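Local structure of DNA-directed RNA polymerase subunit L (Thermoplasma acidophilum, 1XPP) at residues T24-N29 with N62-V67; R36-E41 with K79-K84; Q47-R52 with R68-K73. The protein probably serves as a subunit of the archaeal RNA polymerase complex, which transcribes DNA into RNA from the four ribonucleoside triphosphates. All coordinates share one frame; numbering follows the deposited sequence.

How the interactions relate
All three interactions belong to one small alpha/beta unit: an antiparallel sheet with two helices behind it. Interactions 1 and 3 share strand 64-69, which pairs with 22-28 in the first and with 48-54 in the last; Tyr66 O is probably hydrogen-bonded to Arg52 N. Interaction 2 lies about 13 Å from each of the others, centre to centre. It is the buried contact of the set, chiefly aliphatic and without a direct hydrogen bond across it. Its Leu38 and Val39 rest on Ile65 of interaction 1. The two sheet contacts are partly buried, with regular backbone bonds and a water in interaction 1, and with a bulge and salt bridges in interaction 3.

Interaction 1. Residues T24-N29 with N62-V67; sequences TVEMIN and NPQIYV
Val25 and Ile65 stand side by side on the buried face of an antiparallel strand pair, CB of Val25 lying 3.9 Å from CG1 of Ile65. CG1 of Ile65 takes the crowded position between backbone N and carbonyl carbon (chi1 64°). Leu38 and Val39 of helix 32-42 cover Ile65, and Phe96 of the third subunit packs on Val25 and Met27. Backbone bonds join Val25 N to Ile65 O (2.9 Å) and Ile65 N to Val25 O (2.8 Å). The bond from Met27 N to Pro63 O is nearly straight, 172° at the hydrogen, although the donor stands above the carbonyl plane. On the other face, Thr24 crosses Gln64 obliquely, bringing CG2 within 3.3 Å of Gln64 OE1, while its OG1 meets the edge of the Tyr66 ring at CD1. Glu26, extended and with CG anti to the backbone N (chi1 -165°), crosses Asn62 obliquely, its OE2 near Asn62 CB. One water bridges the strands, donating to Glu26 OE2 (2.7 Å) and Asn62 O (2.6 Å) and accepting from Gln64 NE2. Asn62 lays CG 3.8 Å from Ile28 CG1; a glycine here would remove CB and the amide, and with them the packing on Ile28 and Glu26, and would probably loosen the lead into strand 64-69. The pair forms the middle of the four-stranded antiparallel sheet of the Rpb3/Rpb11 dimerisation domain.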
ATOM      1  N   THR D  24       2.125 -15.712  12.872  1.00 18.14           N
ATOM      2  CA  THR D  24       2.682 -14.392  12.621  1.00 16.87           C
ATOM      3  C   THR D  24       2.192 -13.905  11.277  1.00 17.45           C
ATOM      4  O   THR D  24       2.221 -14.648  10.293  1.00 17.09           O
ATOM      5  CB  THR D  24       4.221 -14.456  12.577  1.00 17.17           C
ATOM      6  OG1 THR D  24       4.661 -15.066  13.785  1.00 18.18           O
ATOM      7  CG2 THR D  24       4.830 -13.052  12.410  1.00 18.21           C
ATOM      8  N   VAL D  25       1.715 -12.664  11.269  1.00 16.48           N
ATOM      9  CA  VAL D  25       1.151 -12.048  10.097  1.00 16.20           C
ATOM     10  C   VAL D  25       1.881 -10.749   9.796  1.00 16.84           C
ATOM     11  O   VAL D  25       2.080  -9.914  10.688  1.00 16.35           O
ATOM     12  CB  VAL D  25      -0.376 -11.766  10.304  1.00 15.59           C
ATOM     13  CG1 VAL D  25      -0.992 -11.216   9.045  1.00 18.50           C
ATOM     14  CG2 VAL D  25      -1.085 -13.018  10.735  1.00 15.18           C
ATOM     15  N   GLU D  26       2.298 -10.592   8.542  1.00 16.10           N
ATOM     16  CA  GLU D  26       2.858  -9.337   8.060  1.00 17.79           C
ATOM     17  C   GLU D  26       1.717  -8.437   7.595  1.00 17.77           C
ATOM     18  O   GLU D  26       0.848  -8.893   6.813  1.00 20.00           O
ATOM     19  CB  GLU D  26       3.841  -9.603   6.912  1.00 18.89           C
ATOM     20  CG  GLU D  26       4.729  -8.397   6.610  1.00 22.75           C
ATOM     21  CD  GLU D  26       5.788  -8.704   5.559  1.00 28.76           C
ATOM     22  OE1 GLU D  26       5.519  -9.541   4.671  1.00 30.74           O
ATOM     23  OE2 GLU D  26       6.870  -8.081   5.601  1.00 29.42           O
ATOM     24  N   MET D  27       1.710  -7.201   8.086  1.00 17.78           N
ATOM     25  CA  MET D  27       0.661  -6.207   7.828  1.00 18.74           C
ATOM     26  C   MET D  27       1.252  -5.011   7.128  1.00 19.64           C
ATOM     27  O   MET D  27       2.089  -4.299   7.703  1.00 19.23           O
ATOM     28  CB  MET D  27       0.033  -5.730   9.137  1.00 19.81           C
ATOM     29  CG  MET D  27      -0.200  -6.814  10.132  1.00 23.31           C
ATOM     30  SD  MET D  27      -1.751  -7.594   9.734  1.00 30.66           S
ATOM     31  CE  MET D  27      -3.018  -6.321  10.010  1.00 25.81           C
ATOM     32  N   ILE D  28       0.819  -4.778   5.891  1.00 20.49           N
ATOM     33  CA  ILE D  28       1.432  -3.782   5.034  1.00 22.13           C
ATOM     34  C   ILE D  28       0.465  -2.626   4.768  1.00 22.38           C
ATOM     35  O   ILE D  28      -0.694  -2.846   4.407  1.00 21.90           O
ATOM     36  CB  ILE D  28       1.901  -4.432   3.687  1.00 22.73           C
ATOM     37  CG1 ILE D  28       2.856  -5.610   3.987  1.00 23.45           C
ATOM     38  CG2 ILE D  28       2.498  -3.370   2.790  1.00 23.28           C
ATOM     39  CD1 ILE D  28       3.432  -6.322   2.793  1.00 26.78           C
ATOM     40  N   ASN D  29       0.959  -1.396   4.914  1.00 23.62           N
ATOM     41  CA  ASN D  29       0.157  -0.176   4.701  1.00 24.41           C
ATOM     42  C   ASN D  29      -1.072   0.029   5.576  1.00 24.37           C
ATOM     43  O   ASN D  29      -2.067   0.618   5.142  1.00 25.51           O
ATOM     44  CB  ASN D  29      -0.283  -0.061   3.247  1.00 25.78           C
ATOM     45  CG  ASN D  29       0.859  -0.088   2.323  1.00 27.90           C
ATOM     46  OD1 ASN D  29       1.930   0.453   2.623  1.00 32.89           O
ATOM     47  ND2 ASN D  29       0.665  -0.726   1.176  1.00 31.66           N
ATOM     48  N   ASN D  62       8.211  -4.317   7.222  1.00 23.97           N
ATOM     49  CA  ASN D  62       6.807  -3.966   7.411  1.00 21.83           C
ATOM     50  C   ASN D  62       6.373  -4.556   8.743  1.00 19.53           C
ATOM     51  O   ASN D  62       6.924  -5.585   9.167  1.00 18.27           O
ATOM     52  CB  ASN D  62       5.916  -4.566   6.313  1.00 22.89           C
ATOM     53  CG  ASN D  62       6.087  -3.872   4.970  1.00 23.97           C
ATOM     54  OD1 ASN D  62       5.758  -2.691   4.819  1.00 27.47           O
ATOM     55  ND2 ASN D  62       6.650  -4.594   4.005  1.00 26.99           N
ATOM     56  N   PRO D  63       5.395  -3.910   9.406  1.00 18.21           N
ATOM     57  CA  PRO D  63       4.884  -4.412  10.686  1.00 18.05           C
ATOM     58  C   PRO D  63       4.447  -5.889  10.626  1.00 17.37           C
ATOM     59  O   PRO D  63       4.066  -6.440   9.561  1.00 17.68           O
ATOM     60  CB  PRO D  63       3.720  -3.467  10.991  1.00 18.33           C
ATOM     61  CG  PRO D  63       4.122  -2.176  10.318  1.00 19.49           C
ATOM     62  CD  PRO D  63       4.752  -2.637   9.023  1.00 19.26           C
ATOM     63  N   GLN D  64       4.583  -6.515  11.772  1.00 16.18           N
ATOM     64  CA  GLN D  64       4.121  -7.868  11.965  1.00 16.39           C
ATOM     65  C   GLN D  64       3.328  -7.935  13.263  1.00 15.60           C
ATOM     66  O   GLN D  64       3.511  -7.116  14.187  1.00 16.58           O
ATOM     67  CB  GLN D  64       5.299  -8.814  12.086  1.00 16.62           C
ATOM     68  CG  GLN D  64       6.018  -9.120  10.762  1.00 17.11           C
ATOM     69  CD  GLN D  64       7.257  -9.965  10.942  1.00 16.53           C
ATOM     70  OE1 GLN D  64       7.252 -10.926  11.701  1.00 18.75           O
ATOM     71  NE2 GLN D  64       8.314  -9.638  10.185  1.00 18.36           N
ATOM     72  N   ILE D  65       2.380  -8.870  13.300  1.00 15.08           N
ATOM     73  CA  ILE D  65       1.746  -9.236  14.556  1.00 15.24           C
ATOM     74  C   ILE D  65       1.943 -10.723  14.810  1.00 15.11           C
ATOM     75  O   ILE D  65       2.005 -11.519  13.876  1.00 17.44           O
ATOM     76  CB  ILE D  65       0.226  -8.840  14.610  1.00 14.55           C
ATOM     77  CG1 ILE D  65      -0.597  -9.592  13.569  1.00 19.09           C
ATOM     78  CG2 ILE D  65       0.045  -7.352  14.460  1.00 15.53           C
ATOM     79  CD1 ILE D  65      -2.103  -9.552  13.844  1.00 20.76           C
ATOM     80  N   TYR D  66       2.098 -11.068  16.097  1.00 15.31           N
ATOM     81  CA  TYR D  66       2.338 -12.423  16.549  1.00 15.48           C
ATOM     82  C   TYR D  66       1.297 -12.752  17.632  1.00 15.79           C
ATOM     83  O   TYR D  66       1.080 -11.963  18.558  1.00 16.06           O
ATOM     84  CB  TYR D  66       3.718 -12.491  17.207  1.00 15.76           C
ATOM     85  CG  TYR D  66       3.970 -13.755  17.992  1.00 18.33           C
ATOM     86  CD1 TYR D  66       3.988 -15.006  17.358  1.00 19.24           C
ATOM     87  CD2 TYR D  66       4.144 -13.704  19.354  1.00 20.38           C
ATOM     88  CE1 TYR D  66       4.231 -16.167  18.098  1.00 21.74           C
ATOM     89  CE2 TYR D  66       4.385 -14.855  20.092  1.00 23.73           C
ATOM     90  CZ  TYR D  66       4.428 -16.060  19.454  1.00 21.66           C
ATOM     91  OH  TYR D  66       4.647 -17.193  20.206  1.00 26.73           O
ATOM     92  N   VAL D  67       0.673 -13.913  17.497  1.00 16.31           N
ATOM     93  CA  VAL D  67      -0.345 -14.331  18.457  1.00 17.19           C
ATOM     94  C   VAL D  67      -0.068 -15.777  18.828  1.00 17.63           C
ATOM     95  O   VAL D  67       0.107 -16.617  17.946  1.00 18.53           O
ATOM     96  CB  VAL D  67      -1.785 -14.231  17.836  1.00 15.89           C
ATOM     97  CG1 VAL D  67      -2.841 -14.665  18.837  1.00 18.23           C
ATOM     98  CG2 VAL D  67      -2.085 -12.798  17.353  1.00 18.66           C
TER
HETATM   99  O   HOH W   1       8.092  -7.657   8.005  1.00 21.39           O

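Interaction 2. Residues R36-E41 with K79-K84; sequences RTLVEE and KRAVRK
Aliphatic packing carries the inner side of this helix crossing. Leu38, with CG anti to the backbone N (chi1 178°), sends CD1 across to both Val82 CG2 (3.8 Å) and Ala81 CB (4.0 Å). Ala81 also meets Glu41, whose CG lies 3.7 Å from Ala81 CB; the small methyl thus sits between the aliphatic parts of two residues one turn apart on the other helix. Tyr89 of the third subunit packs on Val82, and its Phe96 on Leu38. These side chains join helix 32-42, which lies against the sheet, to the long helix 74-105 in the alpha/beta fold of the Rpb3/Rpb11 dimerisation domain. The short helical segments cross at 114° with their axes 9.2 Å apart. Polar contacts gather at the outer side. Glu41 bends at chi2 (72°), so that OE2 lies against the aliphatic chain of Lys84, 3.4 Å from CB and 3.3 Å from CD. The ammonium is farther off, with Glu41 OE2 and Lys84 NZ 4.2 Å apart, too far for a salt bridge, though the opposite charges probably attract. The firmer partner of this carboxylate is Lys44, whose NZ makes a salt bridge with Glu41 OE1. Water connects the helices at the same edge, accepting from Lys84 NZ (2.8 Å) and donating to the backbone O of Glu41.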
ATOM      1  N   ARG D  36      -2.240  -1.534  16.727  1.00 17.10           N
ATOM      2  CA  ARG D  36      -2.193  -1.522  18.195  1.00 18.14           C
ATOM      3  C   ARG D  36      -3.556  -1.823  18.768  1.00 18.24           C
ATOM      4  O   ARG D  36      -3.664  -2.569  19.727  1.00 19.19           O
ATOM      5  CB  ARG D  36      -1.673  -0.172  18.687  1.00 18.98           C
ATOM      6  CG  ARG D  36      -0.311   0.153  18.137  1.00 21.96           C
ATOM      7  CD  ARG D  36       0.323   1.281  18.922  1.00 26.70           C
ATOM      8  NE  ARG D  36       1.402   1.904  18.157  1.00 32.52           N
ATOM      9  CZ  ARG D  36       1.246   2.978  17.383  1.00 31.99           C
ATOM     10  NH1 ARG D  36       0.056   3.563  17.272  1.00 31.02           N
ATOM     11  NH2 ARG D  36       2.285   3.462  16.718  1.00 34.28           N
ATOM     12  N   THR D  37      -4.604  -1.278  18.135  1.00 18.63           N
ATOM     13  CA  THR D  37      -5.990  -1.531  18.575  1.00 18.04           C
ATOM     14  C   THR D  37      -6.323  -3.014  18.425  1.00 18.07           C
ATOM     15  O   THR D  37      -6.911  -3.630  19.305  1.00 17.50           O
ATOM     16  CB  THR D  37      -7.004  -0.679  17.777  1.00 19.30           C
ATOM     17  OG1 THR D  37      -6.701   0.691  17.988  1.00 20.78           O
ATOM     18  CG2 THR D  37      -8.455  -0.931  18.240  1.00 20.54           C
ATOM     19  N   LEU D  38      -5.887  -3.588  17.315  1.00 17.57           N
ATOM     20  CA  LEU D  38      -6.133  -4.985  17.088  1.00 17.39           C
ATOM     21  C   LEU D  38      -5.499  -5.862  18.172  1.00 17.63           C
ATOM     22  O   LEU D  38      -6.125  -6.778  18.706  1.00 19.13           O
ATOM     23  CB  LEU D  38      -5.639  -5.366  15.697  1.00 17.87           C
ATOM     24  CG  LEU D  38      -5.794  -6.840  15.354  1.00 18.39           C
ATOM     25  CD1 LEU D  38      -7.248  -7.332  15.482  1.00 19.97           C
ATOM     26  CD2 LEU D  38      -5.232  -7.112  13.967  1.00 18.27           C
ATOM     27  N   VAL D  39      -4.239  -5.562  18.494  1.00 17.27           N
ATOM     28  CA  VAL D  39      -3.507  -6.306  19.500  1.00 19.18           C
ATOM     29  C   VAL D  39      -4.136  -6.102  20.890  1.00 18.97           C
ATOM     30  O   VAL D  39      -4.333  -7.084  21.622  1.00 20.09           O
ATOM     31  CB  VAL D  39      -1.982  -5.973  19.404  1.00 18.13           C
ATOM     32  CG1 VAL D  39      -1.218  -6.462  20.639  1.00 20.58           C
ATOM     33  CG2 VAL D  39      -1.388  -6.594  18.139  1.00 19.70           C
ATOM     34  N   GLU D  40      -4.501  -4.858  21.216  1.00 19.26           N
ATOM     35  CA  GLU D  40      -5.209  -4.559  22.482  1.00 20.05           C
ATOM     36  C   GLU D  40      -6.472  -5.423  22.596  1.00 19.60           C
ATOM     37  O   GLU D  40      -6.749  -6.042  23.636  1.00 20.25           O
ATOM     38  CB  GLU D  40      -5.557  -3.079  22.574  1.00 21.06           C
ATOM     39  CG  GLU D  40      -6.142  -2.652  23.922  1.00 23.09           C
ATOM     40  CD  GLU D  40      -6.768  -1.255  23.900  1.00 27.87           C
ATOM     41  OE1 GLU D  40      -7.539  -0.911  24.826  1.00 32.20           O
ATOM     42  OE2 GLU D  40      -6.508  -0.493  22.959  1.00 31.86           O
ATOM     43  N   GLU D  41      -7.197  -5.527  21.494  1.00 19.14           N
ATOM     44  CA  GLU D  41      -8.382  -6.364  21.497  1.00 18.70           C
ATOM     45  C   GLU D  41      -8.076  -7.858  21.671  1.00 18.56           C
ATOM     46  O   GLU D  41      -8.745  -8.559  22.457  1.00 19.53           O
ATOM     47  CB  GLU D  41      -9.227  -6.092  20.244  1.00 19.17           C
ATOM     48  CG  GLU D  41     -10.617  -6.749  20.298  1.00 20.13           C
ATOM     49  CD  GLU D  41     -11.569  -6.080  21.287  1.00 23.72           C
ATOM     50  OE1 GLU D  41     -11.221  -5.060  21.900  1.00 26.90           O
ATOM     51  OE2 GLU D  41     -12.690  -6.602  21.459  1.00 29.47           O
ATOM     52  N   LYS D  79      -9.513 -13.628  14.325  1.00 15.84           N
ATOM     53  CA  LYS D  79     -10.875 -13.435  13.802  1.00 16.55           C
ATOM     54  C   LYS D  79     -11.816 -12.893  14.884  1.00 16.13           C
ATOM     55  O   LYS D  79     -12.571 -11.941  14.617  1.00 16.16           O
ATOM     56  CB  LYS D  79     -11.456 -14.726  13.214  1.00 15.46           C
ATOM     57  CG  LYS D  79     -12.850 -14.496  12.580  1.00 17.24           C
ATOM     58  CD  LYS D  79     -13.414 -15.736  11.911  1.00 20.60           C
ATOM     59  CE  LYS D  79     -14.811 -15.415  11.350  1.00 21.12           C
ATOM     60  NZ  LYS D  79     -15.418 -16.691  10.850  1.00 23.58           N
ATOM     61  N   ARG D  80     -11.818 -13.489  16.076  1.00 16.04           N
ATOM     62  CA  ARG D  80     -12.711 -13.005  17.155  1.00 15.88           C
ATOM     63  C   ARG D  80     -12.533 -11.517  17.400  1.00 16.04           C
ATOM     64  O   ARG D  80     -13.516 -10.739  17.545  1.00 16.68           O
ATOM     65  CB  ARG D  80     -12.503 -13.803  18.460  1.00 16.85           C
ATOM     66  CG  ARG D  80     -12.982 -15.281  18.317  1.00 18.99           C
ATOM     67  CD  ARG D  80     -12.931 -16.033  19.667  1.00 19.39           C
ATOM     68  NE  ARG D  80     -11.600 -16.175  20.274  1.00 20.60           N
ATOM     69  CZ  ARG D  80     -10.788 -17.204  20.039  1.00 19.84           C
ATOM     70  NH1 ARG D  80     -11.124 -18.158  19.169  1.00 22.62           N
ATOM     71  NH2 ARG D  80      -9.607 -17.251  20.668  1.00 21.00           N
ATOM     72  N   ALA D  81     -11.266 -11.094  17.457  1.00 14.83           N
ATOM     73  CA  ALA D  81     -10.976  -9.693  17.734  1.00 14.80           C
ATOM     74  C   ALA D  81     -11.415  -8.758  16.633  1.00 14.57           C
ATOM     75  O   ALA D  81     -11.954  -7.674  16.929  1.00 14.85           O
ATOM     76  CB  ALA D  81      -9.492  -9.491  18.004  1.00 15.83           C
ATOM     77  N   VAL D  82     -11.137  -9.124  15.373  1.00 13.73           N
ATOM     78  CA  VAL D  82     -11.543  -8.298  14.220  1.00 13.51           C
ATOM     79  C   VAL D  82     -13.068  -8.169  14.218  1.00 14.97           C
ATOM     80  O   VAL D  82     -13.600  -7.071  14.051  1.00 15.80           O
ATOM     81  CB  VAL D  82     -11.067  -8.885  12.880  1.00 13.44           C
ATOM     82  CG1 VAL D  82     -11.612  -8.101  11.733  1.00 16.24           C
ATOM     83  CG2 VAL D  82      -9.527  -8.874  12.853  1.00 15.21           C
ATOM     84  N   ARG D  83     -13.754  -9.279  14.418  1.00 15.14           N
ATOM     85  CA  ARG D  83     -15.235  -9.219  14.387  1.00 16.55           C
ATOM     86  C   ARG D  83     -15.758  -8.378  15.562  1.00 16.88           C
ATOM     87  O   ARG D  83     -16.767  -7.645  15.402  1.00 17.54           O
ATOM     88  CB  ARG D  83     -15.866 -10.619  14.363  1.00 16.48           C
ATOM     89  CG  ARG D  83     -15.411 -11.505  13.171  1.00 19.52           C
ATOM     90  CD  ARG D  83     -15.926 -11.060  11.772  1.00 24.15           C
ATOM     91  NE  ARG D  83     -15.073 -11.555  10.675  1.00 29.45           N
ATOM     92  CZ  ARG D  83     -15.483 -11.714   9.418  1.00 30.60           C
ATOM     93  NH1 ARG D  83     -16.756 -11.461   9.105  1.00 30.21           N
ATOM     94  NH2 ARG D  83     -14.636 -12.137   8.480  1.00 31.71           N
ATOM     95  N   LYS D  84     -15.140  -8.473  16.742  1.00 16.21           N
ATOM     96  CA  LYS D  84     -15.581  -7.615  17.867  1.00 16.31           C
ATOM     97  C   LYS D  84     -15.394  -6.148  17.510  1.00 15.93           C
ATOM     98  O   LYS D  84     -16.273  -5.314  17.767  1.00 16.83           O
ATOM     99  CB  LYS D  84     -14.803  -7.929  19.146  1.00 18.17           C
ATOM    100  CG  LYS D  84     -15.181  -9.232  19.812  1.00 20.72           C
ATOM    101  CD  LYS D  84     -14.556  -9.275  21.200  1.00 28.36           C
ATOM    102  CE  LYS D  84     -14.018 -10.647  21.553  1.00 31.51           C
ATOM    103  NZ  LYS D  84     -13.093 -10.584  22.747  1.00 33.56           N
TER
HETATM  104  O   HOH W   2     -10.590 -10.469  21.410  1.00 26.95           O

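Interaction 3. Residues Q47-R52 with R68-K73; sequences QVDEAR and RVKSGK
A classic beta bulge interrupts the open end of the hairpin made by strands 48-54 and 64-69: Asp49 and Glu50 together face the single residue Arg68. Arg68 O accepts from both bulged amides, from Asp49 N at 2.7 Å and from Glu50 N at 3.0 Å, the latter on a lone pair of the carbonyl. Arg68 N returns a bond to Glu50 O, 168° at the hydrogen. The extra residue puts both acidic side chains near the guanidinium, which the Arg68 chain presents by bending at chi3 (40°). OD1 of Asp49 makes a salt bridge to NH1 of Arg68 (2.7 Å), with Asp49 CB over one face of the guanidinium. Glu50 lies alongside, pointing the same way, and its OE1 reaches NH2 of Arg68 at the edge, in plane (2.8 Å). Its carboxylate is almost perpendicular to the guanidinium, at 86°. Two acids on separate nitrogens would probably fix the rotation of this group and offset its charge. Before the bulge, the backbones of Val48 and Val69 form a non-hydrogen-bonded pair whose side chains diverge; both valines touch Ala77 of helix 74-105. Farther along, Lys70 N donates to Gln47 O (2.6 Å), while Lys70 NZ is hydrogen-bonded to Asp46 O. Ser71 OG donates to a lone pair of Gln47 OE1 (2.7 Å), tying the Gln47 side chain to the turn that leads through Gly72, at positive phi, into the long helix.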
ATOM      1  N   GLN D  47      -8.333 -16.979  25.804  1.00 27.53           N
ATOM      2  CA  GLN D  47      -7.667 -18.097  25.159  1.00 26.53           C
ATOM      3  C   GLN D  47      -6.285 -17.703  24.642  1.00 25.59           C
ATOM      4  O   GLN D  47      -5.549 -18.557  24.128  1.00 24.96           O
ATOM      5  CB  GLN D  47      -8.505 -18.649  23.999  1.00 26.66           C
ATOM      6  CG  GLN D  47      -9.918 -19.115  24.411  1.00 27.18           C
ATOM      7  CD  GLN D  47     -10.510 -20.050  23.414  1.00 27.58           C
ATOM      8  OE1 GLN D  47     -10.089 -21.206  23.320  1.00 29.31           O
ATOM      9  NE2 GLN D  47     -11.497 -19.573  22.645  1.00 29.37           N
ATOM     10  N   VAL D  48      -5.962 -16.413  24.766  1.00 25.00           N
ATOM     11  CA  VAL D  48      -4.714 -15.869  24.208  1.00 25.20           C
ATOM     12  C   VAL D  48      -3.615 -15.832  25.256  1.00 26.45           C
ATOM     13  O   VAL D  48      -3.810 -15.328  26.371  1.00 27.65           O
ATOM     14  CB  VAL D  48      -4.937 -14.468  23.572  1.00 24.82           C
ATOM     15  CG1 VAL D  48      -3.595 -13.774  23.240  1.00 25.54           C
ATOM     16  CG2 VAL D  48      -5.732 -14.637  22.326  1.00 21.76           C
ATOM     17  N   ASP D  49      -2.464 -16.363  24.855  1.00 27.24           N
ATOM     18  CA  ASP D  49      -1.271 -16.469  25.676  1.00 28.42           C
ATOM     19  C   ASP D  49      -0.386 -15.230  25.494  1.00 27.58           C
ATOM     20  O   ASP D  49       0.065 -14.622  26.464  1.00 27.88           O
ATOM     21  CB  ASP D  49      -0.537 -17.734  25.217  1.00 29.31           C
ATOM     22  CG  ASP D  49       0.095 -18.493  26.326  1.00 34.35           C
ATOM     23  OD1 ASP D  49       1.055 -17.974  26.936  1.00 39.20           O
ATOM     24  OD2 ASP D  49      -0.328 -19.654  26.534  1.00 36.87           O
ATOM     25  N   GLU D  50      -0.147 -14.848  24.241  1.00 26.53           N
ATOM     26  CA  GLU D  50       0.613 -13.649  23.954  1.00 25.15           C
ATOM     27  C   GLU D  50       0.098 -13.048  22.666  1.00 23.13           C
ATOM     28  O   GLU D  50      -0.315 -13.762  21.773  1.00 23.30           O
ATOM     29  CB  GLU D  50       2.108 -13.961  23.793  1.00 27.04           C
ATOM     30  CG  GLU D  50       2.965 -13.559  25.006  1.00 31.44           C
ATOM     31  CD  GLU D  50       4.386 -14.062  24.901  1.00 36.20           C
ATOM     32  OE1 GLU D  50       4.884 -14.650  25.894  1.00 37.08           O
ATOM     33  OE2 GLU D  50       5.000 -13.884  23.821  1.00 38.87           O
ATOM     34  N   ALA D  51       0.132 -11.732  22.605  1.00 22.27           N
ATOM     35  CA  ALA D  51      -0.169 -11.020  21.361  1.00 20.35           C
ATOM     36  C   ALA D  51       0.683  -9.785  21.342  1.00 20.12           C
ATOM     37  O   ALA D  51       0.679  -8.994  22.294  1.00 20.32           O
ATOM     38  CB  ALA D  51      -1.629 -10.663  21.269  1.00 20.14           C
ATOM     39  N   ARG D  52       1.410  -9.619  20.241  1.00 18.96           N
ATOM     40  CA  ARG D  52       2.385  -8.549  20.136  1.00 18.89           C
ATOM     41  C   ARG D  52       2.313  -7.917  18.768  1.00 17.70           C
ATOM     42  O   ARG D  52       2.103  -8.606  17.771  1.00 17.51           O
ATOM     43  CB  ARG D  52       3.793  -9.107  20.290  1.00 19.26           C
ATOM     44  CG  ARG D  52       4.025  -9.924  21.557  1.00 24.80           C
ATOM     45  CD  ARG D  52       4.435  -9.014  22.706  1.00 31.31           C
ATOM     46  NE  ARG D  52       5.505  -8.116  22.290  1.00 39.62           N
ATOM     47  CZ  ARG D  52       6.232  -7.364  23.111  1.00 42.00           C
ATOM     48  NH1 ARG D  52       6.018  -7.404  24.424  1.00 44.21           N
ATOM     49  NH2 ARG D  52       7.186  -6.578  22.615  1.00 44.07           N
ATOM     50  N   ARG D  68      -0.026 -16.038  20.124  1.00 19.00           N
ATOM     51  CA  ARG D  68       0.008 -17.414  20.633  1.00 21.30           C
ATOM     52  C   ARG D  68      -1.182 -17.647  21.564  1.00 21.06           C
ATOM     53  O   ARG D  68      -1.463 -16.843  22.424  1.00 21.54           O
ATOM     54  CB  ARG D  68       1.308 -17.704  21.371  1.00 22.05           C
ATOM     55  CG  ARG D  68       1.406 -19.152  21.919  1.00 26.46           C
ATOM     56  CD  ARG D  68       2.792 -19.441  22.516  1.00 31.39           C
ATOM     57  NE  ARG D  68       3.318 -18.311  23.273  1.00 35.73           N
ATOM     58  CZ  ARG D  68       3.303 -18.210  24.599  1.00 38.55           C
ATOM     59  NH1 ARG D  68       2.799 -19.185  25.344  1.00 41.38           N
ATOM     60  NH2 ARG D  68       3.806 -17.132  25.187  1.00 40.76           N
ATOM     61  N   VAL D  69      -1.837 -18.791  21.382  1.00 22.67           N
ATOM     62  CA  VAL D  69      -3.037 -19.138  22.155  1.00 24.04           C
ATOM     63  C   VAL D  69      -2.770 -20.264  23.184  1.00 26.16           C
ATOM     64  O   VAL D  69      -1.896 -21.120  22.954  1.00 27.59           O
ATOM     65  CB  VAL D  69      -4.207 -19.519  21.188  1.00 23.05           C
ATOM     66  CG1 VAL D  69      -4.617 -18.282  20.322  1.00 23.17           C
ATOM     67  CG2 VAL D  69      -3.868 -20.678  20.293  1.00 23.72           C
ATOM     68  N   LYS D  70      -3.495 -20.219  24.306  1.00 28.74           N
ATOM     69  CA  LYS D  70      -3.570 -21.382  25.239  1.00 30.57           C
ATOM     70  C   LYS D  70      -4.450 -22.497  24.669  1.00 31.51           C
ATOM     71  O   LYS D  70      -4.223 -23.683  24.948  1.00 33.17           O
ATOM     72  CB  LYS D  70      -4.185 -21.017  26.592  1.00 30.84           C
ATOM     73  CG  LYS D  70      -3.752 -19.735  27.251  1.00 33.18           C
ATOM     74  CD  LYS D  70      -4.765 -19.336  28.330  1.00 37.16           C
ATOM     75  CE  LYS D  70      -4.352 -18.070  29.031  1.00 37.73           C
ATOM     76  NZ  LYS D  70      -5.541 -17.335  29.576  1.00 39.63           N
ATOM     77  N   SER D  71      -5.488 -22.124  23.926  1.00 31.89           N
ATOM     78  CA  SER D  71      -6.435 -23.092  23.368  1.00 32.18           C
ATOM     79  C   SER D  71      -7.013 -22.580  22.066  1.00 31.53           C
ATOM     80  O   SER D  71      -6.915 -21.392  21.766  1.00 31.38           O
ATOM     81  CB  SER D  71      -7.559 -23.380  24.369  1.00 32.17           C
ATOM     82  OG  SER D  71      -8.100 -22.169  24.874  1.00 33.41           O
ATOM     83  N   GLY D  72      -7.601 -23.488  21.292  1.00 30.84           N
ATOM     84  CA  GLY D  72      -8.090 -23.196  19.956  1.00 30.06           C
ATOM     85  C   GLY D  72      -6.972 -22.866  18.990  1.00 29.09           C
ATOM     86  O   GLY D  72      -5.811 -23.225  19.225  1.00 29.46           O
ATOM     87  N   LYS D  73      -7.324 -22.171  17.917  1.00 27.85           N
ATOM     88  CA  LYS D  73      -6.400 -21.851  16.840  1.00 26.31           C
ATOM     89  C   LYS D  73      -6.022 -20.382  16.940  1.00 25.04           C
ATOM     90  O   LYS D  73      -6.832 -19.574  17.352  1.00 22.06           O
ATOM     91  CB  LYS D  73      -7.038 -22.153  15.496  1.00 27.51           C
ATOM     92  CG  LYS D  73      -7.227 -23.665  15.217  1.00 29.41           C
ATOM     93  CD  LYS D  73      -8.005 -23.931  13.946  1.00 35.97           C
ATOM     94  CE  LYS D  73      -7.797 -25.370  13.435  1.00 38.15           C
ATOM     95  NZ  LYS D  73      -7.691 -26.420  14.510  1.00 40.78           N
TER